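Local coordinates for putative protein-disulfide isomerase (Pseudomonas syringae pv. tomato, PDB 3GN3) that is of unknown function but is probably a DsbA-like thiol-disulfide oxidoreductase or disulfide isomerase, at residues L9-E23 with E45-Q57. Sequence-based numbering, arbitrary orientation.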
ATOM      1  N   LEU A   9     -13.063  15.642  10.891  1.00 50.77           N
ATOM      2  CA  LEU A   9     -14.302  15.175  10.294  1.00 48.56           C
ATOM      3  C   LEU A   9     -14.760  13.900  10.989  1.00 47.49           C
ATOM      4  O   LEU A   9     -14.755  12.824  10.399  1.00 47.33           O
ATOM      5  CB  LEU A   9     -14.094  14.966   8.799  1.00 48.21           C
ATOM      6  CG  LEU A   9     -14.208  16.207   7.907  1.00 46.68           C
ATOM      7  CD1 LEU A   9     -13.787  17.482   8.607  1.00 45.42           C
ATOM      8  CD2 LEU A   9     -13.469  16.023   6.599  1.00 43.55           C
ATOM      9  N   SER A  10     -15.152  14.043  12.252  1.00 45.74           N
ATOM     10  CA  SER A  10     -15.395  12.914  13.126  1.00 44.57           C
ATOM     11  C   SER A  10     -16.686  13.086  13.950  1.00 43.90           C
ATOM     12  O   SER A  10     -16.958  14.170  14.444  1.00 44.19           O
ATOM     13  CB  SER A  10     -14.199  12.741  14.043  1.00 44.45           C
ATOM     14  OG  SER A  10     -14.243  11.488  14.691  1.00 45.72           O
ATOM     15  N   TRP A  11     -17.486  12.028  14.070  1.00 42.19           N
ATOM     16  CA  TRP A  11     -18.744  12.081  14.804  1.00 41.00           C
ATOM     17  C   TRP A  11     -18.941  10.776  15.554  1.00 40.68           C
ATOM     18  O   TRP A  11     -18.490   9.710  15.118  1.00 40.24           O
ATOM     19  CB  TRP A  11     -19.944  12.300  13.877  1.00 40.67           C
ATOM     20  CG  TRP A  11     -20.015  13.627  13.187  1.00 40.26           C
ATOM     21  CD1 TRP A  11     -20.733  14.724  13.584  1.00 40.31           C
ATOM     22  CD2 TRP A  11     -19.376  13.995  11.957  1.00 39.91           C
ATOM     23  NE1 TRP A  11     -20.575  15.756  12.685  1.00 38.87           N
ATOM     24  CE2 TRP A  11     -19.746  15.339  11.677  1.00 39.10           C
ATOM     25  CE3 TRP A  11     -18.516  13.324  11.065  1.00 40.11           C
ATOM     26  CZ2 TRP A  11     -19.283  16.032  10.542  1.00 38.46           C
ATOM     27  CZ3 TRP A  11     -18.056  14.018   9.924  1.00 39.08           C
ATOM     28  CH2 TRP A  11     -18.447  15.360   9.682  1.00 38.48           C
ATOM     29  N   GLY A  12     -19.639  10.862  16.682  1.00 39.99           N
ATOM     30  CA  GLY A  12     -19.873   9.704  17.522  1.00 39.48           C
ATOM     31  C   GLY A  12     -18.667   9.568  18.407  1.00 39.28           C
ATOM     32  O   GLY A  12     -17.674  10.253  18.198  1.00 39.11           O
ATOM     33  N   HIS A  13     -18.744   8.692  19.398  1.00 39.39           N
ATOM     34  CA  HIS A  13     -17.651   8.532  20.335  1.00 39.94           C
ATOM     35  C   HIS A  13     -17.483   7.070  20.746  1.00 40.27           C
ATOM     36  O   HIS A  13     -16.840   6.780  21.750  1.00 40.37           O
ATOM     37  CB  HIS A  13     -17.861   9.436  21.558  1.00 40.06           C
ATOM     38  CG  HIS A  13     -19.113   9.129  22.324  1.00 41.37           C
ATOM     39  ND1 HIS A  13     -20.319   9.756  22.066  1.00 42.15           N
ATOM     40  CD2 HIS A  13     -19.354   8.238  23.320  1.00 41.03           C
ATOM     41  CE1 HIS A  13     -21.246   9.270  22.877  1.00 40.36           C
ATOM     42  NE2 HIS A  13     -20.688   8.343  23.642  1.00 40.72           N
ATOM     43  N   GLY A  14     -18.049   6.150  19.961  1.00 40.56           N
ATOM     44  CA  GLY A  14     -17.930   4.712  20.236  1.00 40.61           C
ATOM     45  C   GLY A  14     -16.545   4.147  19.926  1.00 40.78           C
ATOM     46  O   GLY A  14     -15.736   4.813  19.270  1.00 40.81           O
ATOM     47  N   PRO A  15     -16.260   2.919  20.397  1.00 40.48           N
ATOM     48  CA  PRO A  15     -14.931   2.335  20.233  1.00 40.42           C
ATOM     49  C   PRO A  15     -14.694   1.631  18.882  1.00 40.49           C
ATOM     50  O   PRO A  15     -13.545   1.368  18.534  1.00 40.52           O
ATOM     51  CB  PRO A  15     -14.855   1.318  21.386  1.00 40.28           C
ATOM     52  CG  PRO A  15     -16.255   0.901  21.606  1.00 40.11           C
ATOM     53  CD  PRO A  15     -17.145   2.056  21.206  1.00 40.42           C
ATOM     54  N   ARG A  16     -15.754   1.296  18.148  1.00 40.03           N
ATOM     55  CA  ARG A  16     -15.574   0.748  16.809  1.00 39.62           C
ATOM     56  C   ARG A  16     -15.438   1.892  15.800  1.00 38.28           C
ATOM     57  O   ARG A  16     -16.342   2.703  15.668  1.00 38.31           O
ATOM     58  CB  ARG A  16     -16.702  -0.220  16.438  1.00 40.12           C
ATOM     59  CG  ARG A  16     -16.725  -1.457  17.318  1.00 43.98           C
ATOM     60  CD  ARG A  16     -17.436  -2.635  16.647  1.00 50.83           C
ATOM     61  NE  ARG A  16     -16.880  -3.932  17.073  1.00 55.89           N
ATOM     62  CZ  ARG A  16     -17.269  -4.626  18.151  1.00 58.47           C
ATOM     63  NH1 ARG A  16     -18.232  -4.174  18.952  1.00 61.03           N
ATOM     64  NH2 ARG A  16     -16.685  -5.781  18.440  1.00 58.97           N
ATOM     65  N   LEU A  17     -14.304   1.944  15.096  1.00 36.73           N
ATOM     66  CA  LEU A  17     -14.002   3.039  14.179  1.00 35.04           C
ATOM     67  C   LEU A  17     -14.397   2.739  12.733  1.00 34.46           C
ATOM     68  O   LEU A  17     -13.919   1.771  12.121  1.00 34.50           O
ATOM     69  CB  LEU A  17     -12.519   3.440  14.285  1.00 34.59           C
ATOM     70  CG  LEU A  17     -12.008   4.617  13.439  1.00 33.62           C
ATOM     71  CD1 LEU A  17     -12.820   5.895  13.619  1.00 31.18           C
ATOM     72  CD2 LEU A  17     -10.520   4.878  13.685  1.00 31.06           C
ATOM     73  N   PHE A  18     -15.267   3.587  12.198  1.00 33.35           N
ATOM     74  CA  PHE A  18     -15.792   3.433  10.856  1.00 32.84           C
ATOM     75  C   PHE A  18     -15.292   4.576   9.999  1.00 32.70           C
ATOM     76  O   PHE A  18     -15.739   5.715  10.168  1.00 32.85           O
ATOM     77  CB  PHE A  18     -17.311   3.474  10.894  1.00 32.49           C
ATOM     78  CG  PHE A  18     -17.968   3.168   9.588  1.00 33.14           C
ATOM     79  CD1 PHE A  18     -17.655   2.015   8.880  1.00 33.50           C
ATOM     80  CD2 PHE A  18     -18.941   4.002   9.080  1.00 34.41           C
ATOM     81  CE1 PHE A  18     -18.292   1.727   7.674  1.00 33.14           C
ATOM     82  CE2 PHE A  18     -19.591   3.704   7.871  1.00 34.44           C
ATOM     83  CZ  PHE A  18     -19.260   2.576   7.176  1.00 33.38           C
ATOM     84  N   GLU A  19     -14.359   4.287   9.092  1.00 32.22           N
ATOM     85  CA  GLU A  19     -13.794   5.335   8.240  1.00 31.75           C
ATOM     86  C   GLU A  19     -14.287   5.189   6.822  1.00 31.81           C
ATOM     87  O   GLU A  19     -14.296   4.079   6.275  1.00 32.66           O
ATOM     88  CB  GLU A  19     -12.281   5.310   8.284  1.00 31.08           C
ATOM     89  CG  GLU A  19     -11.749   5.459   9.677  1.00 31.51           C
ATOM     90  CD  GLU A  19     -10.255   5.397   9.719  1.00 32.73           C
ATOM     91  OE1 GLU A  19      -9.600   6.388   9.325  1.00 34.24           O
ATOM     92  OE2 GLU A  19      -9.736   4.349  10.141  1.00 31.75           O
ATOM     93  N   VAL A  20     -14.708   6.301   6.228  1.00 31.11           N
ATOM     94  CA  VAL A  20     -15.238   6.283   4.875  1.00 30.66           C
ATOM     95  C   VAL A  20     -14.518   7.319   4.025  1.00 30.42           C
ATOM     96  O   VAL A  20     -14.473   8.510   4.387  1.00 30.22           O
ATOM     97  CB  VAL A  20     -16.754   6.610   4.840  1.00 30.58           C
ATOM     98  CG1 VAL A  20     -17.320   6.272   3.479  1.00 30.24           C
ATOM     99  CG2 VAL A  20     -17.501   5.851   5.920  1.00 31.28           C
ATOM    100  N   PHE A  21     -13.980   6.860   2.893  1.00 29.84           N
ATOM    101  CA  PHE A  21     -13.227   7.697   1.974  1.00 29.34           C
ATOM    102  C   PHE A  21     -14.171   8.172   0.910  1.00 29.84           C
ATOM    103  O   PHE A  21     -14.774   7.371   0.202  1.00 30.17           O
ATOM    104  CB  PHE A  21     -12.040   6.922   1.362  1.00 29.19           C
ATOM    105  CG  PHE A  21     -10.926   6.667   2.333  1.00 27.95           C
ATOM    106  CD1 PHE A  21      -9.832   7.538   2.397  1.00 26.49           C
ATOM    107  CD2 PHE A  21     -10.985   5.587   3.227  1.00 26.93           C
ATOM    108  CE1 PHE A  21      -8.786   7.327   3.325  1.00 25.24           C
ATOM    109  CE2 PHE A  21      -9.950   5.357   4.163  1.00 26.45           C
ATOM    110  CZ  PHE A  21      -8.845   6.232   4.206  1.00 25.95           C
ATOM    111  N   LEU A  22     -14.303   9.484   0.794  1.00 30.43           N
ATOM    112  CA  LEU A  22     -15.298  10.053  -0.097  1.00 31.20           C
ATOM    113  C   LEU A  22     -14.681  11.057  -1.064  1.00 31.86           C
ATOM    114  O   LEU A  22     -13.859  11.889  -0.671  1.00 32.05           O
ATOM    115  CB  LEU A  22     -16.437  10.705   0.704  1.00 30.58           C
ATOM    116  CG  LEU A  22     -17.271   9.864   1.688  1.00 30.96           C
ATOM    117  CD1 LEU A  22     -18.061  10.788   2.651  1.00 28.59           C
ATOM    118  CD2 LEU A  22     -18.219   8.877   0.964  1.00 29.12           C
ATOM    119  N   GLU A  23     -15.056  10.941  -2.331  1.00 32.53           N
ATOM    120  CA  GLU A  23     -14.806  11.990  -3.308  1.00 34.01           C
ATOM    121  C   GLU A  23     -16.090  12.830  -3.362  1.00 34.41           C
ATOM    122  O   GLU A  23     -17.152  12.310  -3.728  1.00 35.21           O
ATOM    123  CB  GLU A  23     -14.431  11.389  -4.686  1.00 33.81           C
ATOM    124  CG  GLU A  23     -14.710  12.262  -5.923  1.00 35.14           C
ATOM    125  CD  GLU A  23     -13.981  13.612  -5.918  1.00 38.00           C
ATOM    126  OE1 GLU A  23     -12.726  13.634  -5.795  1.00 37.23           O
ATOM    127  OE2 GLU A  23     -14.680  14.652  -6.051  1.00 39.24           O
ATOM    128  N   GLU A  45     -24.084   6.293  18.719  1.00 44.81           N
ATOM    129  CA  GLU A  45     -22.892   7.078  19.051  1.00 46.01           C
ATOM    130  C   GLU A  45     -22.077   6.545  20.205  1.00 46.07           C
ATOM    131  O   GLU A  45     -20.939   6.969  20.413  1.00 45.88           O
ATOM    132  CB  GLU A  45     -23.269   8.511  19.341  1.00 46.19           C
ATOM    133  CG  GLU A  45     -23.530   9.270  18.078  1.00 50.21           C
ATOM    134  CD  GLU A  45     -24.527  10.382  18.269  1.00 55.01           C
ATOM    135  OE1 GLU A  45     -25.290  10.671  17.306  1.00 55.86           O
ATOM    136  OE2 GLU A  45     -24.545  10.948  19.392  1.00 57.92           O
ATOM    137  N   ASP A  46     -22.669   5.625  20.956  1.00 46.59           N
ATOM    138  CA  ASP A  46     -21.981   4.974  22.060  1.00 47.29           C
ATOM    139  C   ASP A  46     -21.154   3.797  21.571  1.00 46.38           C
ATOM    140  O   ASP A  46     -20.227   3.379  22.249  1.00 46.49           O
ATOM    141  CB  ASP A  46     -22.989   4.527  23.130  1.00 48.20           C
ATOM    142  CG  ASP A  46     -23.438   5.682  24.036  1.00 52.12           C
ATOM    143  OD1 ASP A  46     -22.880   6.803  23.933  1.00 54.71           O
ATOM    144  OD2 ASP A  46     -24.357   5.476  24.866  1.00 57.71           O
ATOM    145  N   ASN A  47     -21.477   3.303  20.376  1.00 45.50           N
ATOM    146  CA  ASN A  47     -20.816   2.141  19.772  1.00 44.98           C
ATOM    147  C   ASN A  47     -19.754   2.424  18.691  1.00 44.32           C
ATOM    148  O   ASN A  47     -18.788   1.664  18.544  1.00 43.87           O
ATOM    149  CB  ASN A  47     -21.873   1.221  19.189  1.00 44.98           C
ATOM    150  CG  ASN A  47     -22.993   0.971  20.155  1.00 45.90           C
ATOM    151  OD1 ASN A  47     -22.779   0.418  21.226  1.00 45.29           O
ATOM    152  ND2 ASN A  47     -24.201   1.407  19.795  1.00 46.65           N
ATOM    153  N   VAL A  48     -19.947   3.500  17.932  1.00 43.23           N
ATOM    154  CA  VAL A  48     -19.097   3.764  16.792  1.00 42.30           C
ATOM    155  C   VAL A  48     -18.616   5.184  16.775  1.00 41.67           C
ATOM    156  O   VAL A  48     -19.242   6.073  17.366  1.00 42.15           O
ATOM    157  CB  VAL A  48     -19.789   3.467  15.427  1.00 42.34           C
ATOM    158  CG1 VAL A  48     -20.259   2.021  15.358  1.00 43.16           C
ATOM    159  CG2 VAL A  48     -20.935   4.422  15.164  1.00 41.85           C
ATOM    160  N   THR A  49     -17.492   5.376  16.094  1.00 40.33           N
ATOM    161  CA  THR A  49     -17.058   6.679  15.626  1.00 39.51           C
ATOM    162  C   THR A  49     -17.041   6.635  14.091  1.00 38.63           C
ATOM    163  O   THR A  49     -16.511   5.703  13.498  1.00 38.64           O
ATOM    164  CB  THR A  49     -15.676   7.060  16.226  1.00 39.59           C
ATOM    165  OG1 THR A  49     -15.745   6.968  17.657  1.00 40.07           O
ATOM    166  CG2 THR A  49     -15.278   8.482  15.841  1.00 38.27           C
ATOM    167  N   VAL A  50     -17.667   7.620  13.463  1.00 37.63           N
ATOM    168  CA  VAL A  50     -17.670   7.746  12.016  1.00 37.16           C
ATOM    169  C   VAL A  50     -16.726   8.876  11.619  1.00 36.90           C
ATOM    170  O   VAL A  50     -16.875   9.990  12.093  1.00 36.64           O
ATOM    171  CB  VAL A  50     -19.089   8.059  11.490  1.00 37.24           C
ATOM    172  CG1 VAL A  50     -19.073   8.330  10.010  1.00 37.16           C
ATOM    173  CG2 VAL A  50     -20.054   6.912  11.803  1.00 37.98           C
ATOM    174  N   ARG A  51     -15.741   8.586  10.770  1.00 36.82           N
ATOM    175  CA  ARG A  51     -14.870   9.639  10.221  1.00 36.51           C
ATOM    176  C   ARG A  51     -14.894   9.650   8.704  1.00 36.10           C
ATOM    177  O   ARG A  51     -14.807   8.599   8.060  1.00 36.22           O
ATOM    178  CB  ARG A  51     -13.427   9.485  10.684  1.00 36.47           C
ATOM    179  CG  ARG A  51     -13.281   9.275  12.161  1.00 37.63           C
ATOM    180  CD  ARG A  51     -11.899   9.603  12.601  1.00 38.30           C
ATOM    181  NE  ARG A  51     -11.886   9.935  14.015  1.00 41.27           N
ATOM    182  CZ  ARG A  51     -11.145   9.308  14.909  1.00 41.87           C
ATOM    183  NH1 ARG A  51     -10.344   8.334  14.532  1.00 45.36           N
ATOM    184  NH2 ARG A  51     -11.191   9.661  16.170  1.00 40.90           N
ATOM    185  N   ILE A  52     -15.005  10.850   8.153  1.00 35.50           N
ATOM    186  CA  ILE A  52     -14.830  11.087   6.734  1.00 35.27           C
ATOM    187  C   ILE A  52     -13.352  11.396   6.394  1.00 35.14           C
ATOM    188  O   ILE A  52     -12.698  12.202   7.069  1.00 35.06           O
ATOM    189  CB  ILE A  52     -15.742  12.231   6.260  1.00 34.90           C
ATOM    190  CG1 ILE A  52     -17.201  11.871   6.547  1.00 34.85           C
ATOM    191  CG2 ILE A  52     -15.516  12.536   4.760  1.00 34.86           C
ATOM    192  CD1 ILE A  52     -18.194  13.014   6.350  1.00 34.46           C
ATOM    193  N   ARG A  53     -12.826  10.730   5.363  1.00 34.94           N
ATOM    194  CA  ARG A  53     -11.541  11.121   4.778  1.00 34.57           C
ATOM    195  C   ARG A  53     -11.829  11.492   3.345  1.00 34.75           C
ATOM    196  O   ARG A  53     -12.693  10.891   2.703  1.00 34.76           O
ATOM    197  CB  ARG A  53     -10.495  10.013   4.802  1.00 34.37           C
ATOM    198  CG  ARG A  53     -10.505   9.064   5.980  1.00 35.58           C
ATOM    199  CD  ARG A  53     -10.489   9.795   7.282  1.00 37.32           C
ATOM    200  NE  ARG A  53      -9.900   9.039   8.379  1.00 36.62           N
ATOM    201  CZ  ARG A  53      -9.604   9.592   9.552  1.00 34.66           C
ATOM    202  NH1 ARG A  53      -9.868  10.871   9.738  1.00 32.35           N
ATOM    203  NH2 ARG A  53      -9.043   8.876  10.523  1.00 33.99           N
ATOM    204  N   LEU A  54     -11.101  12.480   2.836  1.00 34.50           N
ATOM    205  CA  LEU A  54     -11.377  12.994   1.510  1.00 34.19           C
ATOM    206  C   LEU A  54     -10.483  12.320   0.469  1.00 34.15           C
ATOM    207  O   LEU A  54      -9.250  12.388   0.535  1.00 34.35           O
ATOM    208  CB  LEU A  54     -11.249  14.524   1.515  1.00 34.30           C
ATOM    209  CG  LEU A  54     -12.206  15.179   2.527  1.00 34.09           C
ATOM    210  CD1 LEU A  54     -11.880  16.637   2.699  1.00 34.08           C
ATOM    211  CD2 LEU A  54     -13.683  14.982   2.156  1.00 31.18           C
ATOM    212  N   GLN A  55     -11.118  11.623  -0.461  1.00 33.81           N
ATOM    213  CA  GLN A  55     -10.422  10.893  -1.512  1.00 33.32           C
ATOM    214  C   GLN A  55     -10.565  11.697  -2.779  1.00 33.28           C
ATOM    215  O   GLN A  55     -11.554  11.539  -3.513  1.00 33.78           O
ATOM    216  CB  GLN A  55     -11.062   9.505  -1.694  1.00 33.71           C
ATOM    217  CG  GLN A  55     -10.597   8.699  -2.932  1.00 33.71           C
ATOM    218  CD  GLN A  55      -9.233   8.063  -2.737  1.00 33.61           C
ATOM    219  OE1 GLN A  55      -8.514   8.389  -1.789  1.00 35.04           O
ATOM    220  NE2 GLN A  55      -8.876   7.140  -3.621  1.00 32.94           N
ATOM    221  N   SER A  56      -9.609  12.586  -3.031  1.00 32.62           N
ATOM    222  CA  SER A  56      -9.646  13.425  -4.225  1.00 32.31           C
ATOM    223  C   SER A  56      -9.314  12.610  -5.497  1.00 32.39           C
ATOM    224  O   SER A  56      -8.235  12.056  -5.600  1.00 32.83           O
ATOM    225  CB  SER A  56      -8.670  14.577  -4.032  1.00 32.07           C
ATOM    226  OG  SER A  56      -8.751  15.500  -5.090  1.00 31.85           O
ATOM    227  N   GLN A  57     -10.236  12.517  -6.450  1.00 32.35           N
ATOM    228  CA  GLN A  57      -9.995  11.726  -7.668  1.00 32.51           C
ATOM    229  C   GLN A  57      -9.579  12.626  -8.840  1.00 32.64           C
ATOM    230  O   GLN A  57     -10.339  13.531  -9.215  1.00 32.59           O
ATOM    231  CB  GLN A  57     -11.245  10.913  -8.061  1.00 32.56           C
ATOM    232  CG  GLN A  57     -11.876  10.072  -6.937  1.00 32.90           C
ATOM    233  CD  GLN A  57     -11.127   8.783  -6.644  1.00 34.01           C
ATOM    234  OE1 GLN A  57      -9.896   8.753  -6.614  1.00 35.58           O
ATOM    235  NE2 GLN A  57     -11.869   7.711  -6.418  1.00 34.69           N
TER
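Arg53 CG lies over one face of the Phe21 ring, offset toward the rim, in a CH-pi contact 3.8 Å from the ring centroid. The Arg53 guanidinium has Arg51 CB over one face and Glu19 OE1 at its edge. The Arg51 guanidinium takes Ser10 at its edge, and the His13 ring has Glu45 O over the centre of one face.

These residues belong to the mixed sheet of a thioredoxin-like fold, as expected for the DsbA family. Strand 48-54 pairs in parallel with strand 16-22 and antiparallel with strand 10-12. The chain between 16-22 and 48-54 is mostly helical, and helix 36-43 packs on Phe18 and Val50.

Arg53 grips Glu19 side-on in a salt bridge. Arg53 NE and NH2 both reach Glu19 OE1, each at 2.8 Å. NE meets the anti lone pair, while NH2 comes from above the carboxylate plane, and the Glu19 carboxylate and Arg53 guanidinium planes stand 76° apart. A bend at chi2 (-52°) turns the Arg53 chain back toward Glu19. Tyr146 OH of helix 137-150 also bonds Glu19 OE1, so three atoms of two residues, Arg53 and Tyr146, bond this buried oxygen.

On the same side of the sheet, Arg51 NE donates to Ser10 OG (2.9 Å), and both methyls of Leu17 pack against Arg51 NH1. On the other side, Ile52 joins the two neighbouring strands. Ile52 CD1 approaches Trp11 CZ3 at 3.7 Å, and Ile52 CG2 meets Leu22 CD1.

In the loop between strands 10-12 and 16-22, Gly14 O offers a lone pair to Thr49 OG1 (2.7 Å). Beyond the strands, Thr25 OG1 holds Glu23 OE2 and Ser63 OG bonds OE1. Glu23 OE1 also accepts a hydrogen bond from Gln57 N (2.8 Å), on its anti side and 20° out of the carboxylate plane.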